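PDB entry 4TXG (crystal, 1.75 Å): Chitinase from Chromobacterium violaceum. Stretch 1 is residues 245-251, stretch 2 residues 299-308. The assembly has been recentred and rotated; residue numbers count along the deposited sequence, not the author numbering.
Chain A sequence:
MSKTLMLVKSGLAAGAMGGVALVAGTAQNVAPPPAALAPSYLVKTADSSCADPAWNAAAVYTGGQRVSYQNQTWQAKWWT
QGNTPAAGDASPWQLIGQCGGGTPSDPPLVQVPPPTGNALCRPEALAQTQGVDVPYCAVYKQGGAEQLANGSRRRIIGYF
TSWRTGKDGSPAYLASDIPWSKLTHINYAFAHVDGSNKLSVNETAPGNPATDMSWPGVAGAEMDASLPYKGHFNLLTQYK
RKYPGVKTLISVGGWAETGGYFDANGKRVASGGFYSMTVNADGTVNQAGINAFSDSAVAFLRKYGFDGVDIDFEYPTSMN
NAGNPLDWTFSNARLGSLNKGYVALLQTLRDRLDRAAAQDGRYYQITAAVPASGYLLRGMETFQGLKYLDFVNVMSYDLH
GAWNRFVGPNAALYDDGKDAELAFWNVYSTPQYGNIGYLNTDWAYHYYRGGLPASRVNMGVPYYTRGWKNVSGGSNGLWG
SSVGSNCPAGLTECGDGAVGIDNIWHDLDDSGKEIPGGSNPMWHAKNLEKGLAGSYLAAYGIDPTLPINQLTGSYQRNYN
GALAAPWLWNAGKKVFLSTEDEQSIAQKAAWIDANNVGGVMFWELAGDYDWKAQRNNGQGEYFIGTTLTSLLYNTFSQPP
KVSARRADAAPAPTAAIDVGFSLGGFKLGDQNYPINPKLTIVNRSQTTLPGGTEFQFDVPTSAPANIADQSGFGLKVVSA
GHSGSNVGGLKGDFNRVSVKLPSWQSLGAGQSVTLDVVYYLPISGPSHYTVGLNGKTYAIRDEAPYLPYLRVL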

# COMPACT_ATOMS: atom_id res chain seq x y z
N GLY A 245 9.68 -6.16 20.65
CA GLY A 245 10.14 -5.99 19.29
C GLY A 245 9.03 -5.59 18.35
O GLY A 245 9.29 -5.06 17.27
N VAL A 246 7.79 -5.84 18.75
CA VAL A 246 6.65 -5.56 17.89
C VAL A 246 6.39 -4.05 17.84
O VAL A 246 6.31 -3.40 18.88
N LYS A 247 6.26 -3.51 16.63
CA LYS A 247 6.02 -2.08 16.45
C LYS A 247 4.53 -1.77 16.36
O LYS A 247 3.76 -2.56 15.83
N THR A 248 4.12 -0.61 16.89
CA THR A 248 2.77 -0.12 16.59
C THR A 248 2.84 1.20 15.83
O THR A 248 3.68 2.06 16.12
N LEU A 249 1.97 1.35 14.84
CA LEU A 249 1.90 2.57 14.06
C LEU A 249 0.46 3.05 14.00
O LEU A 249 -0.47 2.25 13.98
N ILE A 250 0.28 4.37 14.00
CA ILE A 250 -1.06 4.93 13.87
C ILE A 250 -1.36 5.19 12.38
O ILE A 250 -0.62 5.91 11.70
N SER A 251 -2.41 4.55 11.86
CA SER A 251 -2.79 4.77 10.47
C SER A 251 -3.77 5.93 10.38
O SER A 251 -4.71 6.02 11.16
N ALA A 299 3.67 14.83 18.44
CA ALA A 299 3.11 14.90 19.79
C ALA A 299 2.30 13.65 20.10
O ALA A 299 2.30 13.17 21.24
N PHE A 300 1.60 13.14 19.10
CA PHE A 300 0.76 11.95 19.26
C PHE A 300 1.61 10.71 19.53
O PHE A 300 1.32 9.93 20.44
N LEU A 301 2.66 10.52 18.73
CA LEU A 301 3.58 9.41 18.95
C LEU A 301 4.19 9.43 20.36
O LEU A 301 4.29 8.40 21.03
N ARG A 302 4.60 10.62 20.79
CA ARG A 302 5.19 10.77 22.12
C ARG A 302 4.19 10.48 23.23
O ARG A 302 4.54 9.91 24.26
N LYS A 303 2.94 10.88 23.01
CA LYS A 303 1.92 10.76 24.05
C LYS A 303 1.47 9.33 24.29
O LYS A 303 1.24 8.92 25.43
N TYR A 304 1.33 8.57 23.20
CA TYR A 304 0.73 7.24 23.29
C TYR A 304 1.71 6.10 23.04
O TYR A 304 1.33 4.93 23.07
N GLY A 305 2.97 6.44 22.81
CA GLY A 305 4.01 5.43 22.66
C GLY A 305 3.95 4.65 21.36
O GLY A 305 4.42 3.51 21.30
N PHE A 306 3.39 5.24 20.31
CA PHE A 306 3.46 4.63 18.98
C PHE A 306 4.87 4.74 18.41
O PHE A 306 5.62 5.66 18.75
N ASP A 307 5.23 3.80 17.54
CA ASP A 307 6.56 3.75 16.94
C ASP A 307 6.62 4.41 15.57
O ASP A 307 7.69 4.50 14.96
N GLY A 308 5.47 4.83 15.05
CA GLY A 308 5.45 5.41 13.73
C GLY A 308 4.08 5.85 13.29
O GLY A 308 3.09 5.62 13.99

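Stretch 1 enters this contact as a loop and becomes a strand at Lys247; stretch 2 comes down a helix, turns at Gly305 and runs alongside that strand. Gly245 lies out of reach of the partner, and Val246, with chi1 in t, points its side chain away, so the approach begins in earnest one residue later. Lys247 starts sideways and then leads away through chi1 m and chi2 m, yet the aliphatic part of its chain brushes the partner on the way: CD of Lys247 lies 3.7 Å from CG of Asp307.

Thr248 and Asp307 form the polar centre. Asp307 points toward the strand, and with chi1 m its OD2 accepts a hydrogen bond from Thr248 N at 2.9 Å, close to straight. The backbone answers in the other direction, Asp307 N donating to Thr248 O at 2.7 Å. One residue thus satisfies both the N and the O of Thr248, using a carboxylate where a continuous strand pairing would use only backbone. The Thr248 side chain itself lies sideways in rotamer p; its OG1 comes 3.6 Å from CD2 of Phe306 and finds its hydrogen bond elsewhere in the structure.

Leu249 turns to the sheet face on which a side chain of Gly308 would also project. The missing side chain matters here: an ideal CB on Gly308 would fall 2.7 Å from CD2 of Leu249, a clash. With the glycine in place the backbones come close, and Leu249 CA lies 3.3 Å from Gly308 O, a CA-H...O contact. The leucine holds chi1 m, with chi2 between wells at 92°.

Ile250 is the main apolar residue of the strand, pointing toward stretch 2 with chi1 t and chi2 p. Its backbone N donates to Gly308 O at 3.1 Å, fixing the strand beside the partner while the side chain meets three hydrophobic neighbours. Ile250 CB sits over one face of the Phe306 ring, 4.2 Å from its centroid, in a CH-pi contact. From the helix, Phe300 points toward the strand with chi1 t and brings CE1 to 3.7 Å from Ile250 CG1, while Leu301, m then t, reaches CD2 to 4.0 Å from Ile250 CG2. Phe306 starts sideways, but chi1 near m carries its ring nearer. Ser251, in m, points away and takes no part.

The rule to read is a division by position: carboxylate and backbone pairing at Thr248, glycine opposite Leu249, and an apolar pocket drawn from helix and loop around Ile250.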

# COMPACT_ATOMS: atom_id res chain seq x y z
CB VAL A 246 5.38 -6.30 18.37
CG1 VAL A 246 4.16 -5.89 17.53
CG2 VAL A 246 5.60 -7.80 18.30
CB LYS A 247 6.71 -1.58 15.17
CG LYS A 247 8.21 -1.86 15.13
CD LYS A 247 8.93 -0.97 16.16
CE LYS A 247 10.30 -1.53 16.52
NZ LYS A 247 11.10 -1.82 15.31
CB THR A 248 1.91 0.06 17.86
OG1 THR A 248 2.58 0.92 18.80
CG2 THR A 248 1.66 -1.30 18.51
CB LEU A 249 2.44 2.36 12.63
CG LEU A 249 3.95 2.06 12.55
CD1 LEU A 249 4.19 0.55 12.56
CD2 LEU A 249 4.56 2.69 11.31
CB ILE A 250 -1.21 6.23 14.73
CG1 ILE A 250 -2.62 6.82 14.59
CG2 ILE A 250 -0.11 7.27 14.41
CD1 ILE A 250 -3.74 5.87 15.08
CB SER A 251 -3.40 3.52 9.85
OG SER A 251 -2.49 2.45 9.90
CB ALA A 299 2.25 16.14 19.94
CB PHE A 300 -0.09 11.75 18.00
CG PHE A 300 -1.14 10.68 18.13
CD1 PHE A 300 -0.86 9.36 17.81
CD2 PHE A 300 -2.43 11.02 18.52
CE1 PHE A 300 -1.86 8.38 17.91
CE2 PHE A 300 -3.43 10.06 18.61
CZ PHE A 300 -3.14 8.74 18.30
CB LEU A 301 4.71 9.44 17.92
CG LEU A 301 4.33 9.30 16.45
CD1 LEU A 301 5.56 9.02 15.59
CD2 LEU A 301 3.28 8.25 16.24
CB ARG A 302 5.76 12.19 22.28
CG ARG A 302 7.08 12.37 21.57
CD ARG A 302 7.47 13.84 21.46
NE ARG A 302 8.88 13.99 21.10
CZ ARG A 302 9.44 15.13 20.73
NH1 ARG A 302 8.72 16.25 20.66
NH2 ARG A 302 10.73 15.17 20.43
CB LYS A 303 0.70 11.62 23.68
CG LYS A 303 -0.40 11.61 24.73
CD LYS A 303 -1.49 12.61 24.36
CE LYS A 303 -2.51 12.77 25.47
NZ LYS A 303 -3.58 13.74 25.04
CB TYR A 304 -0.45 7.15 22.32
CG TYR A 304 -1.56 8.10 22.69
CD1 TYR A 304 -2.24 7.96 23.90
CD2 TYR A 304 -1.92 9.15 21.85
CE1 TYR A 304 -3.26 8.83 24.26
CE2 TYR A 304 -2.94 10.03 22.20
CZ TYR A 304 -3.61 9.86 23.41
OH TYR A 304 -4.62 10.72 23.77
CB PHE A 306 2.46 5.27 18.02
CG PHE A 306 1.06 4.72 18.17
CD1 PHE A 306 0.17 5.30 19.06
CD2 PHE A 306 0.65 3.62 17.42
CE1 PHE A 306 -1.12 4.79 19.20
CE2 PHE A 306 -0.64 3.11 17.55
CZ PHE A 306 -1.52 3.69 18.45
CB ASP A 307 7.03 2.31 16.81
CG ASP A 307 7.07 1.61 18.14
OD1 ASP A 307 7.92 1.99 18.98
OD2 ASP A 307 6.26 0.69 18.37